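Local coordinates for protein transferrin (Manduca sexta, PDB 6WB6) that binds a single ferric ion together with a carbonate anion and carries iron as a secreted insect transferrin, at residues A[439-445]-A[554-560]. Coordinates in Å, arbitrary orientation, origin at the centre of the assembly. Numbering follows the deposited sequence.
Sequences VAVVKKG and ANQYELL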
loop_
_atom_site.group_PDB
_atom_site.type_symbol
_atom_site.label_atom_id
_atom_site.label_comp_id
_atom_site.label_asym_id
_atom_site.label_seq_id
_atom_site.Cartn_x
_atom_site.Cartn_y
_atom_site.Cartn_z
ATOM N N VAL A 439 -4.896 20.094 19.085
ATOM C CA VAL A 439 -6.075 20.066 19.934
ATOM C C VAL A 439 -5.860 20.998 21.110
ATOM O O VAL A 439 -4.789 21.584 21.285
ATOM C CB VAL A 439 -6.437 18.653 20.425
ATOM C CG1 VAL A 439 -6.475 17.704 19.249
ATOM C CG2 VAL A 439 -5.468 18.161 21.492
ATOM N N ALA A 440 -6.939 21.172 21.870
ATOM C CA ALA A 440 -6.997 22.035 23.043
ATOM C C ALA A 440 -7.435 21.171 24.212
ATOM O O ALA A 440 -8.602 20.762 24.276
ATOM C CB ALA A 440 -7.970 23.188 22.842
ATOM N N VAL A 441 -6.504 20.902 25.128
ATOM C CA VAL A 441 -6.740 20.006 26.252
ATOM C C VAL A 441 -7.148 20.848 27.454
ATOM O O VAL A 441 -6.489 21.855 27.766
ATOM C CB VAL A 441 -5.481 19.174 26.558
ATOM C CG1 VAL A 441 -5.739 18.180 27.667
ATOM C CG2 VAL A 441 -4.983 18.469 25.296
ATOM N N VAL A 442 -8.249 20.454 28.104
ATOM C CA VAL A 442 -8.759 21.101 29.310
ATOM C C VAL A 442 -8.984 20.035 30.381
ATOM O O VAL A 442 -9.140 18.855 30.080
ATOM C CB VAL A 442 -10.066 21.884 29.055
ATOM C CG1 VAL A 442 -9.766 23.180 28.293
ATOM C CG2 VAL A 442 -11.115 21.029 28.286
ATOM N N LYS A 443 -8.967 20.460 31.645
ATOM C CA LYS A 443 -9.376 19.574 32.726
ATOM C C LYS A 443 -10.878 19.340 32.664
ATOM O O LYS A 443 -11.646 20.208 32.247
ATOM C CB LYS A 443 -9.011 20.160 34.084
ATOM C CG LYS A 443 -7.520 20.206 34.352
ATOM C CD LYS A 443 -7.209 20.284 35.829
ATOM C CE LYS A 443 -5.701 20.295 36.032
ATOM N NZ LYS A 443 -5.257 20.494 37.433
ATOM N N LYS A 444 -11.304 18.153 33.075
ATOM C CA LYS A 444 -12.730 17.894 33.085
ATOM C C LYS A 444 -13.412 18.865 34.030
ATOM O O LYS A 444 -12.898 19.173 35.105
ATOM C CB LYS A 444 -13.023 16.453 33.496
ATOM C CG LYS A 444 -12.770 15.456 32.382
ATOM C CD LYS A 444 -13.538 14.174 32.574
ATOM C CE LYS A 444 -12.971 13.077 31.678
ATOM N NZ LYS A 444 -13.794 11.841 31.704
ATOM N N GLY A 445 -14.568 19.375 33.611
ATOM C CA GLY A 445 -15.383 20.190 34.481
ATOM C C GLY A 445 -14.995 21.646 34.587
ATOM O O GLY A 445 -15.696 22.398 35.276
ATOM N N ALA A 554 -6.733 10.240 30.781
ATOM C CA ALA A 554 -8.029 10.260 30.107
ATOM C C ALA A 554 -9.194 10.496 31.069
ATOM O O ALA A 554 -10.218 11.075 30.679
ATOM C CB ALA A 554 -8.235 8.942 29.363
ATOM N N ASN A 555 -9.068 10.047 32.314
ATOM C CA ASN A 555 -10.130 10.243 33.289
ATOM C C ASN A 555 -10.207 11.674 33.806
ATOM O O ASN A 555 -11.258 12.067 34.318
ATOM C CB ASN A 555 -9.949 9.280 34.470
ATOM C CG ASN A 555 -9.944 7.839 34.042
ATOM O OD1 ASN A 555 -10.646 7.451 33.105
ATOM N ND2 ASN A 555 -9.129 7.037 34.702
ATOM N N GLN A 556 -9.143 12.470 33.675
ATOM C CA GLN A 556 -9.138 13.825 34.229
ATOM C C GLN A 556 -9.199 14.930 33.182
ATOM O O GLN A 556 -9.551 16.061 33.528
ATOM C CB GLN A 556 -7.884 14.047 35.092
ATOM C CG GLN A 556 -7.666 12.982 36.140
ATOM C CD GLN A 556 -6.294 13.086 36.788
ATOM O OE1 GLN A 556 -5.790 14.176 37.020
ATOM N NE2 GLN A 556 -5.680 11.941 37.068
ATOM N N TYR A 557 -8.890 14.631 31.925
ATOM C CA TYR A 557 -8.732 15.634 30.886
ATOM C C TYR A 557 -9.671 15.366 29.722
ATOM O O TYR A 557 -10.088 14.227 29.475
ATOM C CB TYR A 557 -7.305 15.667 30.383
ATOM C CG TYR A 557 -6.373 16.124 31.449
ATOM C CD1 TYR A 557 -6.153 17.475 31.662
ATOM C CD2 TYR A 557 -5.721 15.212 32.266
ATOM C CE1 TYR A 557 -5.296 17.912 32.647
ATOM C CE2 TYR A 557 -4.848 15.641 33.261
ATOM C CZ TYR A 557 -4.644 16.998 33.446
ATOM O OH TYR A 557 -3.793 17.457 34.430
ATOM N N GLU A 558 -10.009 16.447 29.026
ATOM C CA GLU A 558 -10.926 16.417 27.902
ATOM C C GLU A 558 -10.356 17.286 26.800
ATOM O O GLU A 558 -9.437 18.080 27.019
ATOM C CB GLU A 558 -12.306 16.949 28.292
ATOM C CG GLU A 558 -13.337 15.932 28.643
ATOM C CD GLU A 558 -14.517 16.606 29.305
ATOM O OE1 GLU A 558 -14.402 17.827 29.575
ATOM O OE2 GLU A 558 -15.535 15.935 29.563
ATOM N N LEU A 559 -10.952 17.179 25.620
ATOM C CA LEU A 559 -10.648 18.082 24.520
ATOM C C LEU A 559 -11.728 19.141 24.424
ATOM O O LEU A 559 -12.911 18.847 24.594
ATOM C CB LEU A 559 -10.537 17.317 23.208
ATOM C CG LEU A 559 -9.490 16.207 23.305
ATOM C CD1 LEU A 559 -9.403 15.416 21.997
ATOM C CD2 LEU A 559 -8.119 16.806 23.705
ATOM N N LEU A 560 -11.301 20.377 24.210
ATOM C CA LEU A 560 -12.187 21.503 23.936
ATOM C C LEU A 560 -12.354 21.599 22.429
ATOM O O LEU A 560 -11.388 21.900 21.719
ATOM C CB LEU A 560 -11.588 22.791 24.500
ATOM C CG LEU A 560 -12.315 24.102 24.237
ATOM C CD1 LEU A 560 -13.670 24.034 24.901
ATOM C CD2 LEU A 560 -11.502 25.283 24.744
HETATM O O HOH W 1 -9.465 20.082 21.058
#
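Two antiparallel strands, 439-443 and 557-560, pair within the mixed sheet of the C-terminal transferrin-like half, away from the iron site. V439 CG2 meets L559 CD2 at 3.7 Å. A440 O accepts L560 N (2.7 Å), while water 1 bridges A440 N (2.9 Å) and L560 O (2.7 Å), standing in for this same pair's second direct bond, whose atoms are too far apart. V441 and L559, a non-hydrogen-bonded pair, point to one face, CG2 to CD2 3.9 Å; helix 530-535 touches V441 through L534. V442 and E558 form the hydrogen-bonded pair: V442 N to E558 O 2.9 Å, E558 N to V442 O 2.8 Å. K443 CG lies 3.6 Å from Y557 CE1, its NZ salt-bridged to D537. K444 N donates to Q556 O (2.8 Å), continuing the pairing past the strand ends, and its CG packs on E558 CD (3.7 Å), whose OE1 binds R569. Backbone bonds thus fix the register, with apolar contacts at the buried end and charged side chains near the exposed end.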